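Long-range contacts in alpha-1,2-mannosidase (PDB 2WW2), which hydrolyses alpha-mannosides with inversion of configuration, as a calcium-dependent glycoside hydrolase of family GH92 from a human gut symbiont: residues W73-G78 with T169-G174; Y77-I82 with D148-G153; G272-E277 with V662-P667; E282-F287 with P657-V662. All blocks are in the same frame, centred on the assembly; numbering follows the deposited sequence.

Contact 1 (W73-G78 with T169-G174); sequences WINDYG and TRYNNG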
loop_
_atom_site.group_PDB
_atom_site.type_symbol
_atom_site.label_atom_id
_atom_site.label_comp_id
_atom_site.label_asym_id
_atom_site.label_seq_id
_atom_site.Cartn_x
_atom_site.Cartn_y
_atom_site.Cartn_z
ATOM N N TRP A 73 -16.237 23.646 -2.266
ATOM C CA TRP A 73 -17.196 23.173 -1.263
ATOM C C TRP A 73 -17.814 24.298 -0.460
ATOM O O TRP A 73 -18.976 24.214 -0.077
ATOM C CB TRP A 73 -16.575 22.071 -0.392
ATOM C CG TRP A 73 -16.421 20.841 -1.257
ATOM C CD1 TRP A 73 -15.289 20.442 -1.935
ATOM C CD2 TRP A 73 -17.445 19.903 -1.601
ATOM N NE1 TRP A 73 -15.548 19.304 -2.650
ATOM C CE2 TRP A 73 -16.863 18.949 -2.467
ATOM C CE3 TRP A 73 -18.800 19.768 -1.253
ATOM C CZ2 TRP A 73 -17.587 17.871 -2.996
ATOM C CZ3 TRP A 73 -19.522 18.685 -1.774
ATOM C CH2 TRP A 73 -18.912 17.755 -2.639
ATOM N N ILE A 74 -17.057 25.373 -0.245
ATOM C CA ILE A 74 -17.635 26.596 0.318
ATOM C C ILE A 74 -18.573 27.228 -0.732
ATOM O O ILE A 74 -19.624 27.774 -0.398
ATOM C CB ILE A 74 -16.490 27.572 0.684
ATOM C CG1 ILE A 74 -15.649 26.957 1.821
ATOM C CG2 ILE A 74 -17.034 28.945 1.075
ATOM C CD1 ILE A 74 -16.400 26.856 3.131
ATOM N N ASN A 75 -18.172 27.128 -1.996
ATOM C CA ASN A 75 -18.992 27.539 -3.135
ATOM C C ASN A 75 -19.086 29.079 -3.187
ATOM O O ASN A 75 -18.287 29.774 -2.533
ATOM C CB ASN A 75 -20.363 26.792 -3.118
ATOM C CG ASN A 75 -20.985 26.620 -4.529
ATOM O OD1 ASN A 75 -21.073 27.573 -5.305
ATOM N ND2 ASN A 75 -21.472 25.417 -4.821
ATOM N N ASP A 76 -20.018 29.609 -3.973
ATOM C CA ASP A 76 -19.981 31.022 -4.413
ATOM C C ASP A 76 -21.079 31.880 -3.769
ATOM O O ASP A 76 -21.986 31.354 -3.104
ATOM C CB ASP A 76 -20.104 31.102 -5.949
ATOM C CG ASP A 76 -19.338 32.301 -6.550
ATOM O OD1 ASP A 76 -18.852 33.163 -5.774
ATOM O OD2 ASP A 76 -19.187 32.356 -7.798
ATOM N N TYR A 77 -20.976 33.200 -3.943
ATOM C CA TYR A 77 -22.048 34.128 -3.562
ATOM C C TYR A 77 -21.862 35.398 -4.414
ATOM O O TYR A 77 -20.760 35.631 -4.954
ATOM C CB TYR A 77 -21.992 34.459 -2.058
ATOM C CG TYR A 77 -20.738 35.221 -1.688
ATOM C CD1 TYR A 77 -20.714 36.617 -1.714
ATOM C CD2 TYR A 77 -19.564 34.542 -1.368
ATOM C CE1 TYR A 77 -19.541 37.330 -1.430
ATOM C CE2 TYR A 77 -18.384 35.240 -1.068
ATOM C CZ TYR A 77 -18.387 36.631 -1.111
ATOM O OH TYR A 77 -17.240 37.320 -0.829
ATOM N N GLY A 78 -22.923 36.189 -4.546
ATOM C CA GLY A 78 -22.894 37.477 -5.252
ATOM C C GLY A 78 -22.374 37.293 -6.658
ATOM O O GLY A 78 -21.533 38.061 -7.097
ATOM N N THR A 169 -28.079 40.091 -7.882
ATOM C CA THR A 169 -27.960 38.657 -7.695
ATOM C C THR A 169 -27.887 38.392 -6.203
ATOM O O THR A 169 -27.186 39.096 -5.479
ATOM C CB THR A 169 -26.724 38.088 -8.428
ATOM O OG1 THR A 169 -26.525 36.733 -8.014
ATOM C CG2 THR A 169 -25.454 38.921 -8.128
ATOM N N ARG A 170 -28.615 37.384 -5.736
ATOM C CA ARG A 170 -28.657 37.095 -4.305
ATOM C C ARG A 170 -28.212 35.667 -3.962
ATOM O O ARG A 170 -28.196 35.277 -2.787
ATOM C CB ARG A 170 -30.069 37.367 -3.770
ATOM C CG ARG A 170 -30.457 38.827 -3.887
ATOM C CD ARG A 170 -31.860 39.107 -3.294
ATOM N NE ARG A 170 -32.231 40.501 -3.505
ATOM C CZ ARG A 170 -32.723 40.974 -4.649
ATOM N NH1 ARG A 170 -32.915 40.165 -5.686
ATOM N NH2 ARG A 170 -33.030 42.261 -4.759
ATOM N N TYR A 171 -27.857 34.891 -4.984
ATOM C CA TYR A 171 -27.390 33.534 -4.764
ATOM C C TYR A 171 -26.279 33.517 -3.719
ATOM O O TYR A 171 -25.395 34.387 -3.715
ATOM C CB TYR A 171 -26.866 32.921 -6.064
ATOM C CG TYR A 171 -26.214 31.560 -5.876
ATOM C CD1 TYR A 171 -26.976 30.396 -5.850
ATOM C CD2 TYR A 171 -24.830 31.443 -5.732
ATOM C CE1 TYR A 171 -26.369 29.147 -5.684
ATOM C CE2 TYR A 171 -24.212 30.204 -5.558
ATOM C CZ TYR A 171 -24.997 29.062 -5.550
ATOM O OH TYR A 171 -24.399 27.854 -5.387
ATOM N N ASN A 172 -26.331 32.533 -2.827
ATOM C CA ASN A 172 -25.281 32.391 -1.817
ATOM C C ASN A 172 -25.348 30.993 -1.212
ATOM O O ASN A 172 -26.310 30.243 -1.448
ATOM C CB ASN A 172 -25.423 33.447 -0.702
ATOM C CG ASN A 172 -26.677 33.266 0.110
ATOM O OD1 ASN A 172 -26.683 32.547 1.113
ATOM N ND2 ASN A 172 -27.752 33.942 -0.294
ATOM N N ASN A 173 -24.337 30.654 -0.424
ATOM C CA ASN A 173 -24.276 29.342 0.219
ATOM C C ASN A 173 -24.236 29.480 1.740
ATOM O O ASN A 173 -23.621 28.670 2.447
ATOM C CB ASN A 173 -23.076 28.572 -0.316
ATOM C CG ASN A 173 -23.355 27.955 -1.677
ATOM O OD1 ASN A 173 -23.762 26.810 -1.740
ATOM N ND2 ASN A 173 -23.163 28.718 -2.773
ATOM N N GLY A 174 -24.911 30.518 2.236
ATOM C CA GLY A 174 -24.926 30.816 3.659
ATOM C C GLY A 174 -23.911 31.881 4.042
ATOM O O GLY A 174 -23.179 32.399 3.190
HETATM O O HOH W 1 -22.190 28.126 -7.779
#
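Asn-173 reaches over to the 73-78 loop with its amide. Its ND2 donates to Asp-76 O at 2.9 Å, arriving in the carbonyl plane on a lone pair, and the oxygen lies in the plane of the Asn-173 amide as well. The same ND2 also donates to Tyr-171 OH at 3.0 Å, which fixes the amide rotation and ties the phenol to a peptide of the other loop. Asn-75 lies against this amide, the two amide planes only 19° apart and Asn-75 CB 3.4 Å from Asn-173 ND2. Towards Tyr-171, Asn-75 stands at about a right angle, its amide turned 61° from the ring with OD1 at the ring edge. Asn-75 OD1 takes the N-H of Asp-76 at 2.7 Å. A water donates to Asn-75 OD1 at 2.8 Å and also meets the phenol oxygen. These are two connecting loops of the family 92 N-terminal domain, running nearly antiparallel, and an Asx turn at Asn-172, whose OD1 accepts from Gly-174 N, shapes the second. CG of Tyr-171 is anti to the backbone N (chi1 173°), and the ring's CE2 comes obliquely to 3.5 Å from Asp-76 O. Tyr-171 O accepts from Gly-78 N at 3.2 Å, nearly along the C=O axis, and Tyr-77 CA adds a CA-H...O contact to Tyr-171 O. Tyr-77 meets Asn-172 CB to CB at 3.8 Å, while its ring turns off to stack with His-68 and hydrogen-bond Asp-328 of the catalytic domain. Asp-76 turns its carboxylate to Thr-67 and a salt bridge with Arg-65.

Contact 2 (Y77-I82 with D148-G153); sequences YGTFSI and DAYNGG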
loop_
_atom_site.group_PDB
_atom_site.type_symbol
_atom_site.label_atom_id
_atom_site.label_comp_id
_atom_site.label_asym_id
_atom_site.label_seq_id
_atom_site.Cartn_x
_atom_site.Cartn_y
_atom_site.Cartn_z
ATOM N N TYR A 77 -20.976 33.200 -3.943
ATOM C CA TYR A 77 -22.048 34.128 -3.562
ATOM C C TYR A 77 -21.862 35.398 -4.414
ATOM O O TYR A 77 -20.760 35.631 -4.954
ATOM C CB TYR A 77 -21.992 34.459 -2.058
ATOM C CG TYR A 77 -20.738 35.221 -1.688
ATOM C CD1 TYR A 77 -20.714 36.617 -1.714
ATOM C CD2 TYR A 77 -19.564 34.542 -1.368
ATOM C CE1 TYR A 77 -19.541 37.330 -1.430
ATOM C CE2 TYR A 77 -18.384 35.240 -1.068
ATOM C CZ TYR A 77 -18.387 36.631 -1.111
ATOM O OH TYR A 77 -17.240 37.320 -0.829
ATOM N N GLY A 78 -22.923 36.189 -4.546
ATOM C CA GLY A 78 -22.894 37.477 -5.252
ATOM C C GLY A 78 -22.374 37.293 -6.658
ATOM O O GLY A 78 -21.533 38.061 -7.097
ATOM N N THR A 79 -22.870 36.275 -7.359
ATOM C CA THR A 79 -22.313 35.890 -8.667
ATOM C C THR A 79 -23.338 36.046 -9.794
ATOM O O THR A 79 -24.533 35.777 -9.605
ATOM C CB THR A 79 -21.717 34.428 -8.626
ATOM O OG1 THR A 79 -21.090 34.106 -9.871
ATOM C CG2 THR A 79 -22.782 33.370 -8.312
ATOM N N PHE A 80 -22.866 36.514 -10.955
ATOM C CA PHE A 80 -23.675 36.561 -12.164
ATOM C C PHE A 80 -22.743 36.248 -13.327
ATOM O O PHE A 80 -21.519 36.151 -13.124
ATOM C CB PHE A 80 -24.389 37.924 -12.321
ATOM C CG PHE A 80 -23.489 39.073 -12.673
ATOM C CD1 PHE A 80 -23.299 39.439 -14.001
ATOM C CD2 PHE A 80 -22.873 39.834 -11.682
ATOM C CE1 PHE A 80 -22.477 40.514 -14.341
ATOM C CE2 PHE A 80 -22.045 40.919 -12.033
ATOM C CZ PHE A 80 -21.844 41.246 -13.358
ATOM N N SER A 81 -23.278 36.017 -14.524
ATOM C CA SER A 81 -22.375 35.727 -15.648
ATOM C C SER A 81 -22.792 36.479 -16.889
ATOM O O SER A 81 -23.933 36.923 -17.016
ATOM C CB SER A 81 -22.291 34.224 -15.970
ATOM O OG SER A 81 -23.513 33.748 -16.522
ATOM N N ILE A 82 -21.854 36.583 -17.819
ATOM C CA ILE A 82 -22.094 37.218 -19.095
ATOM C C ILE A 82 -21.596 36.208 -20.139
ATOM O O ILE A 82 -20.543 35.613 -19.952
ATOM C CB ILE A 82 -21.254 38.510 -19.201
ATOM C CG1 ILE A 82 -21.824 39.608 -18.294
ATOM C CG2 ILE A 82 -21.176 38.995 -20.635
ATOM C CD1 ILE A 82 -20.851 40.772 -18.083
ATOM N N ASP A 148 -26.813 36.334 -17.040
ATOM C CA ASP A 148 -27.413 35.296 -16.212
ATOM C C ASP A 148 -27.215 35.769 -14.782
ATOM O O ASP A 148 -26.083 35.898 -14.314
ATOM C CB ASP A 148 -26.714 33.956 -16.503
ATOM C CG ASP A 148 -27.233 32.804 -15.646
ATOM O OD1 ASP A 148 -27.595 33.034 -14.471
ATOM O OD2 ASP A 148 -27.273 31.661 -16.160
ATOM N N ALA A 149 -28.323 36.075 -14.095
ATOM C CA ALA A 149 -28.241 36.642 -12.754
ATOM C C ALA A 149 -28.375 35.571 -11.672
ATOM O O ALA A 149 -28.538 35.887 -10.488
ATOM C CB ALA A 149 -29.303 37.780 -12.569
ATOM N N TYR A 150 -28.298 34.312 -12.100
ATOM C CA TYR A 150 -28.260 33.130 -11.225
ATOM C C TYR A 150 -29.617 32.888 -10.562
ATOM O O TYR A 150 -30.572 33.637 -10.797
ATOM C CB TYR A 150 -27.179 33.290 -10.156
ATOM C CG TYR A 150 -26.124 32.206 -10.156
ATOM C CD1 TYR A 150 -26.066 31.260 -9.134
ATOM C CD2 TYR A 150 -25.176 32.131 -11.168
ATOM C CE1 TYR A 150 -25.077 30.276 -9.113
ATOM C CE2 TYR A 150 -24.184 31.135 -11.167
ATOM C CZ TYR A 150 -24.145 30.225 -10.120
ATOM O OH TYR A 150 -23.166 29.259 -10.057
ATOM N N ASN A 151 -29.706 31.849 -9.737
ATOM C CA ASN A 151 -30.952 31.591 -9.012
ATOM C C ASN A 151 -30.879 32.079 -7.569
ATOM O O ASN A 151 -29.924 32.760 -7.192
ATOM C CB ASN A 151 -31.367 30.117 -9.082
ATOM C CG ASN A 151 -30.395 29.197 -8.363
ATOM O OD1 ASN A 151 -29.246 29.555 -8.132
ATOM N ND2 ASN A 151 -30.856 28.001 -8.005
ATOM N N GLY A 152 -31.903 31.771 -6.774
ATOM C CA GLY A 152 -31.975 32.274 -5.397
ATOM C C GLY A 152 -32.690 33.617 -5.238
ATOM O O GLY A 152 -32.634 34.230 -4.169
ATOM N N GLY A 153 -33.354 34.090 -6.294
ATOM C CA GLY A 153 -34.096 35.357 -6.218
ATOM C C GLY A 153 -33.292 36.529 -6.765
ATOM O O GLY A 153 -32.681 37.287 -6.006
#
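Thr-79 sets its CG2 methyl squarely over the Tyr-150 ring, 3.7 Å from the ring centroid and 3° off the normal, a CH-pi contact with all six ring carbons at similar range. With OG1 anti to the backbone N (chi1 -176°), CG2 lies between that N and the carbonyl carbon, and there it meets the ring; OG1 itself goes to Gln-66 O and Arg-65 NE. The tyrosine is held at its far end too, where OH bonds Gly-49 N. An alanine at Tyr-150 would probably open a gap under the Thr-79 methyl and leave Gly-49 N without its phenol partner. The tightest part lies further along, where Ser-81 and Asp-148 form an antiparallel hydrogen-bonded pair: Ser-81 N gives to Asp-148 O at 2.8 Å, and Asp-148 N gives to Ser-81 O at 2.9 Å. Their side chains share one face of the sheet, with Ser-81 OG only 3.2 Å from Asp-148 CB. Phe-80 CB touches Asp-148 O at 3.3 Å while its ring turns off towards Met-186. The other end is loose. Past Tyr-150 the chain swings away from 77-82, and Asn-151, Gly-152 and Gly-153 leave the contact, Gly-152 lying at the surface of the molecule. The chain turns at Asp-148, whose OD1 accepts from Tyr-150 N at 2.8 Å, met nearly head-on, while OD2 has a salt bridge to Arg-96 and bonds from Tyr-214 and Asn-48. The arrangement is an antiparallel strand pair, 80-86 with 143-148, running on into an Asx turn within the all-beta N-terminal domain of family 92.

Contact 3 (G272-E277 with V662-P667); sequences GRVEAE and VTLHLP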
loop_
_atom_site.group_PDB
_atom_site.type_symbol
_atom_site.label_atom_id
_atom_site.label_comp_id
_atom_site.label_asym_id
_atom_site.label_seq_id
_atom_site.Cartn_x
_atom_site.Cartn_y
_atom_site.Cartn_z
ATOM N N GLY A 272 6.553 41.871 -8.258
ATOM C CA GLY A 272 7.943 42.340 -8.311
ATOM C C GLY A 272 8.536 42.708 -6.966
ATOM O O GLY A 272 9.730 43.016 -6.874
ATOM N N ARG A 273 7.722 42.668 -5.912
ATOM C CA ARG A 273 8.277 42.881 -4.578
ATOM C C ARG A 273 9.235 41.773 -4.155
ATOM O O ARG A 273 10.029 41.968 -3.236
ATOM C CB ARG A 273 7.190 43.079 -3.525
ATOM C CG ARG A 273 6.366 44.332 -3.756
ATOM C CD ARG A 273 5.624 44.703 -2.492
ATOM N NE ARG A 273 4.751 45.850 -2.703
ATOM C CZ ARG A 273 3.853 46.258 -1.821
ATOM N NH1 ARG A 273 3.719 45.591 -0.687
ATOM N NH2 ARG A 273 3.083 47.318 -2.077
ATOM N N VAL A 274 9.156 40.614 -4.807
ATOM C CA VAL A 274 10.229 39.640 -4.691
ATOM C C VAL A 274 10.782 39.288 -6.072
ATOM O O VAL A 274 10.058 38.822 -6.963
ATOM C CB VAL A 274 9.883 38.384 -3.808
ATOM C CG1 VAL A 274 8.583 37.748 -4.239
ATOM C CG2 VAL A 274 11.053 37.358 -3.842
ATOM N N GLU A 275 12.059 39.581 -6.264
ATOM C CA GLU A 275 12.671 39.404 -7.565
ATOM C C GLU A 275 13.554 38.168 -7.560
ATOM O O GLU A 275 14.621 38.176 -6.942
ATOM C CB GLU A 275 13.593 40.575 -7.893
ATOM C CG GLU A 275 12.957 41.885 -8.202
ATOM C CD GLU A 275 14.015 42.874 -8.737
ATOM O OE1 GLU A 275 14.452 43.744 -7.963
ATOM O OE2 GLU A 275 14.434 42.737 -9.901
ATOM N N ALA A 276 13.139 37.130 -8.276
ATOM C CA ALA A 276 13.935 35.914 -8.397
ATOM C C ALA A 276 14.802 35.953 -9.652
ATOM O O ALA A 276 14.305 36.274 -10.748
ATOM C CB ALA A 276 13.027 34.689 -8.422
ATOM N N GLU A 277 16.084 35.613 -9.505
ATOM C CA GLU A 277 17.035 35.604 -10.634
ATOM C C GLU A 277 17.896 34.333 -10.588
ATOM O O GLU A 277 18.240 33.838 -9.502
ATOM C CB GLU A 277 17.966 36.830 -10.584
ATOM C CG GLU A 277 17.264 38.187 -10.637
ATOM C CD GLU A 277 18.235 39.347 -10.445
ATOM O OE1 GLU A 277 19.044 39.592 -11.350
ATOM O OE2 GLU A 277 18.194 40.005 -9.382
ATOM N N VAL A 662 17.465 35.976 -4.746
ATOM C CA VAL A 662 16.164 36.609 -4.610
ATOM C C VAL A 662 16.394 37.920 -3.881
ATOM O O VAL A 662 17.236 38.003 -2.981
ATOM C CB VAL A 662 15.110 35.771 -3.814
ATOM C CG1 VAL A 662 14.438 34.733 -4.689
ATOM C CG2 VAL A 662 15.734 35.147 -2.590
ATOM N N THR A 663 15.659 38.947 -4.295
ATOM C CA THR A 663 15.712 40.249 -3.663
ATOM C C THR A 663 14.309 40.605 -3.196
ATOM O O THR A 663 13.364 40.631 -3.987
ATOM C CB THR A 663 16.193 41.316 -4.646
ATOM O OG1 THR A 663 17.500 40.971 -5.115
ATOM C CG2 THR A 663 16.259 42.687 -3.974
ATOM N N LEU A 664 14.175 40.848 -1.899
ATOM C CA LEU A 664 12.909 41.236 -1.330
ATOM C C LEU A 664 12.892 42.757 -1.182
ATOM O O LEU A 664 13.768 43.335 -0.527
ATOM C CB LEU A 664 12.715 40.555 0.029
ATOM C CG LEU A 664 12.422 39.050 0.049
ATOM C CD1 LEU A 664 13.682 38.209 -0.260
ATOM C CD2 LEU A 664 11.878 38.678 1.411
ATOM N N HIS A 665 11.903 43.399 -1.805
ATOM C CA HIS A 665 11.746 44.845 -1.750
ATOM C C HIS A 665 10.770 45.174 -0.654
ATOM O O HIS A 665 9.551 45.027 -0.815
ATOM C CB HIS A 665 11.280 45.378 -3.103
ATOM C CG HIS A 665 12.311 45.210 -4.173
ATOM N ND1 HIS A 665 13.532 45.850 -4.126
ATOM C CD2 HIS A 665 12.329 44.442 -5.287
ATOM C CE1 HIS A 665 14.255 45.493 -5.175
ATOM N NE2 HIS A 665 13.550 44.634 -5.894
ATOM N N LEU A 666 11.330 45.575 0.481
ATOM C CA LEU A 666 10.567 45.788 1.697
ATOM C C LEU A 666 10.224 47.260 1.904
ATOM O O LEU A 666 10.677 48.129 1.145
ATOM C CB LEU A 666 11.333 45.206 2.886
ATOM C CG LEU A 666 11.643 43.715 2.684
ATOM C CD1 LEU A 666 12.643 43.182 3.691
ATOM C CD2 LEU A 666 10.377 42.864 2.715
ATOM N N PRO A 667 9.390 47.550 2.908
ATOM C CA PRO A 667 9.006 48.941 3.163
ATOM C C PRO A 667 10.199 49.871 3.417
ATOM O O PRO A 667 11.250 49.431 3.884
ATOM C CB PRO A 667 8.135 48.835 4.424
ATOM C CG PRO A 667 7.474 47.456 4.282
ATOM C CD PRO A 667 8.604 46.586 3.709
HETATM O O HOH W 2 17.268 39.162 -7.111
#
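Glu-275 and Thr-663 sit opposite each other as a hydrogen-bonded pair of antiparallel strands, whose axes approach to 4.6 Å at 169°. Glu-275 N donates to Thr-663 O at 2.8 Å and Thr-663 N returns a bond to Glu-275 O at 2.9 Å. Two residues further on, His-665 N meets Arg-273 O almost straight, at 2.8 Å. Of the non-hydrogen-bonded pairs, Val-274 with Leu-664 lies between these bonds and Ala-276 with Val-662 on the far side of Glu-275 and Thr-663. Strand 274-277 is an outermost strand, within this chain, of a mixed sheet in the catalytic domain, and its neighbour there is 661-665, almost 400 residues later. On the apolar face Ala-276 CB touches Val-662 CG1 at 4.0 Å, and Val-274 lies against Phe-287 and Leu-291 of helix 281-294. On the other face are Glu-275 and Thr-663. Glu-275, extended beyond CG, brings OE1 to the edge of the His-665 ring, the carboxylate within 24° of the ring plane; His-665 NE2 donates to it, though the modelled 2.4 Å is so short that the exact length is doubtful. His-665 ND1 is bonded to Asn-671 OD1, so both ring nitrogens have partners. A water takes a hydrogen bond from Thr-663 OG1 at 2.7 Å and donates to Glu-275 O and to Glu-277 OE2.

Contact 4 (E282-F287 with P657-V662); sequences EQLRTF and PLFKKV. With GOL (glycerol), chain G.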
loop_
_atom_site.group_PDB
_atom_site.type_symbol
_atom_site.label_atom_id
_atom_site.label_comp_id
_atom_site.label_asym_id
_atom_site.label_seq_id
_atom_site.Cartn_x
_atom_site.Cartn_y
_atom_site.Cartn_z
ATOM N N GLU A 282 11.019 27.191 -16.058
ATOM C CA GLU A 282 10.019 26.386 -15.333
ATOM C C GLU A 282 9.942 26.778 -13.840
ATOM O O GLU A 282 8.841 26.904 -13.262
ATOM C CB GLU A 282 10.322 24.905 -15.528
ATOM C CG GLU A 282 9.535 23.973 -14.642
ATOM C CD GLU A 282 8.047 23.949 -14.934
ATOM O OE1 GLU A 282 7.583 24.527 -15.935
ATOM O OE2 GLU A 282 7.323 23.338 -14.123
ATOM N N GLN A 283 11.102 26.982 -13.226
ATOM C CA GLN A 283 11.153 27.447 -11.839
ATOM C C GLN A 283 10.526 28.834 -11.658
ATOM O O GLN A 283 9.805 29.083 -10.695
ATOM C CB GLN A 283 12.612 27.444 -11.343
ATOM C CG GLN A 283 13.192 26.012 -11.161
ATOM C CD GLN A 283 14.675 26.012 -10.803
ATOM O OE1 GLN A 283 15.453 26.835 -11.300
ATOM N NE2 GLN A 283 15.080 25.073 -9.945
ATOM N N LEU A 284 10.840 29.762 -12.560
ATOM C CA LEU A 284 10.266 31.100 -12.496
ATOM C C LEU A 284 8.728 31.022 -12.659
ATOM O O LEU A 284 7.975 31.706 -11.968
ATOM C CB LEU A 284 10.886 31.986 -13.603
ATOM C CG LEU A 284 12.387 32.296 -13.393
ATOM C CD1 LEU A 284 13.074 32.851 -14.641
ATOM C CD2 LEU A 284 12.528 33.296 -12.252
ATOM N N ARG A 285 8.265 30.205 -13.595
ATOM C CA ARG A 285 6.805 30.022 -13.741
ATOM C C ARG A 285 6.170 29.448 -12.482
ATOM O O ARG A 285 5.095 29.890 -12.058
ATOM C CB ARG A 285 6.493 29.152 -14.960
ATOM C CG ARG A 285 6.849 29.886 -16.264
ATOM C CD ARG A 285 6.387 29.127 -17.470
ATOM N NE ARG A 285 6.908 27.777 -17.494
ATOM C CZ ARG A 285 7.776 27.326 -18.397
ATOM N NH1 ARG A 285 8.222 28.136 -19.356
ATOM N NH2 ARG A 285 8.198 26.059 -18.330
ATOM N N THR A 286 6.828 28.479 -11.875
ATOM C CA THR A 286 6.248 27.853 -10.679
ATOM C C THR A 286 6.168 28.884 -9.571
ATOM O O THR A 286 5.123 29.072 -8.958
ATOM C CB THR A 286 7.076 26.633 -10.239
ATOM O OG1 THR A 286 7.188 25.725 -11.345
ATOM C CG2 THR A 286 6.378 25.898 -9.074
ATOM N N PHE A 287 7.281 29.574 -9.344
ATOM C CA PHE A 287 7.375 30.582 -8.287
ATOM C C PHE A 287 6.340 31.708 -8.438
ATOM O O PHE A 287 5.619 32.031 -7.492
ATOM C CB PHE A 287 8.791 31.180 -8.278
ATOM C CG PHE A 287 9.026 32.185 -7.178
ATOM C CD1 PHE A 287 9.217 31.763 -5.855
ATOM C CD2 PHE A 287 9.060 33.546 -7.458
ATOM C CE1 PHE A 287 9.436 32.688 -4.845
ATOM C CE2 PHE A 287 9.281 34.478 -6.456
ATOM C CZ PHE A 287 9.467 34.052 -5.142
ATOM N N PRO A 657 17.573 28.003 -0.549
ATOM C CA PRO A 657 16.914 28.791 -1.592
ATOM C C PRO A 657 16.930 28.028 -2.910
ATOM O O PRO A 657 17.843 27.212 -3.155
ATOM C CB PRO A 657 17.804 30.032 -1.715
ATOM C CG PRO A 657 19.183 29.532 -1.333
ATOM C CD PRO A 657 18.922 28.507 -0.244
ATOM N N LEU A 658 15.963 28.337 -3.768
ATOM C CA LEU A 658 15.869 27.689 -5.070
ATOM C C LEU A 658 16.667 28.413 -6.163
ATOM O O LEU A 658 17.152 27.785 -7.114
ATOM C CB LEU A 658 14.388 27.604 -5.493
ATOM C CG LEU A 658 14.111 26.789 -6.757
ATOM C CD1 LEU A 658 14.390 25.288 -6.486
ATOM C CD2 LEU A 658 12.661 27.030 -7.212
ATOM N N PHE A 659 16.807 29.730 -6.040
ATOM C CA PHE A 659 17.413 30.533 -7.122
ATOM C C PHE A 659 18.841 30.958 -6.782
ATOM O O PHE A 659 19.261 30.854 -5.632
ATOM C CB PHE A 659 16.558 31.775 -7.399
ATOM C CG PHE A 659 15.146 31.449 -7.881
ATOM C CD1 PHE A 659 14.914 31.152 -9.222
ATOM C CD2 PHE A 659 14.077 31.412 -6.987
ATOM C CE1 PHE A 659 13.610 30.838 -9.676
ATOM C CE2 PHE A 659 12.772 31.112 -7.421
ATOM C CZ PHE A 659 12.543 30.826 -8.773
ATOM N N LYS A 660 19.584 31.467 -7.770
ATOM C CA LYS A 660 20.901 32.026 -7.476
ATOM C C LYS A 660 20.766 33.323 -6.679
ATOM O O LYS A 660 21.690 33.730 -5.961
ATOM C CB LYS A 660 21.713 32.247 -8.765
ATOM C CG LYS A 660 22.208 30.929 -9.351
ATOM C CD LYS A 660 22.896 31.109 -10.683
ATOM C CE LYS A 660 23.261 29.754 -11.289
ATOM N NZ LYS A 660 24.193 28.996 -10.389
ATOM N N LYS A 661 19.595 33.943 -6.762
ATOM C CA LYS A 661 19.365 35.206 -6.066
ATOM C C LYS A 661 17.884 35.549 -5.939
ATOM O O LYS A 661 17.117 35.416 -6.908
ATOM C CB LYS A 661 20.091 36.341 -6.814
ATOM C CG LYS A 661 20.191 37.637 -6.024
ATOM C CD LYS A 661 20.761 38.753 -6.893
ATOM C CE LYS A 661 21.220 39.896 -6.046
ATOM N NZ LYS A 661 21.922 40.928 -6.882
ATOM N N VAL A 662 17.465 35.976 -4.746
ATOM C CA VAL A 662 16.164 36.609 -4.610
ATOM C C VAL A 662 16.394 37.920 -3.881
ATOM O O VAL A 662 17.236 38.003 -2.981
ATOM C CB VAL A 662 15.110 35.771 -3.814
ATOM C CG1 VAL A 662 14.438 34.733 -4.689
ATOM C CG2 VAL A 662 15.734 35.147 -2.590
HETATM C C1 GOL G . 18.947 25.842 -8.518
HETATM O O1 GOL G . 17.568 25.500 -8.545
HETATM C C2 GOL G . 19.355 26.594 -9.777
HETATM O O2 GOL G . 20.232 27.670 -9.546
HETATM C C3 GOL G . 18.146 27.200 -10.411
HETATM O O3 GOL G . 17.915 26.365 -11.482
#
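Gln-283 and Leu-658 grip one oxygen between them, O1 of a glycerol probably left from crystallisation: Gln-283 NE2 donates to O1 at 2.9 Å, and O1 donates to Leu-658 O at 2.7 Å. The fit of the amide against the glycerol is otherwise less sure. Gln-283 OE1 accepts from Thr-280 N, and NE2 lies 3.5 Å from Leu-658 CD1. An alanine at Gln-283 would probably leave Thr-280 N without its side-chain acceptor and open a gap beside the Leu-658 methyls. The apolar part centres on Phe-659, which slides in edge first between neighbouring helix side chains. Its CE2 sits over one face of Phe-287 in an edge-to-face pair, centroids 5.5 Å apart and planes at 79°. Phe-287 CB lies at the Phe-659 ring edge, 3.8 Å from CZ. Leu-284 CD2 meets Phe-659 CE1 obliquely at 3.7 Å. Phe-287 holds CG anti to its backbone N (chi1 -177°), which puts CG 3.9 Å from Phe-659 CE2; Val-636 and Ala-639 of helix 632-640 also touch its side chain. Just past Phe-659, Lys-660 and Lys-661 both face Glu-277, a classic beta bulge. In this part of the family 92 catalytic domain, helix 281-294 packs on the loop that leads into strand 661-665, beside the sheet whose Val-274 also meets Phe-287.

From the N terminus, the loop before strand 80-86 and the start of that strand serve two contacts in succession. Contact 2 closes the shorter loop, returning at 148-153, and contact 1, starting from the same stretch, closes at 169-174; they share Tyr-77 and Gly-78, and a probable hydrogen bond from Thr-169 OG1 to Thr-79 O joins them directly. Both lie in the N-terminal domain. Contacts 3 and 4 open only afterwards, in the catalytic domain, on the opposite side of the chain's centre, with contacts 1 and 3 about 37 Å apart between centres. Contact 4 nests inside the long loop closed by contact 3: strand 274-277 and helix 281-294 follow each other, and both meet strand 661-665 or its approach.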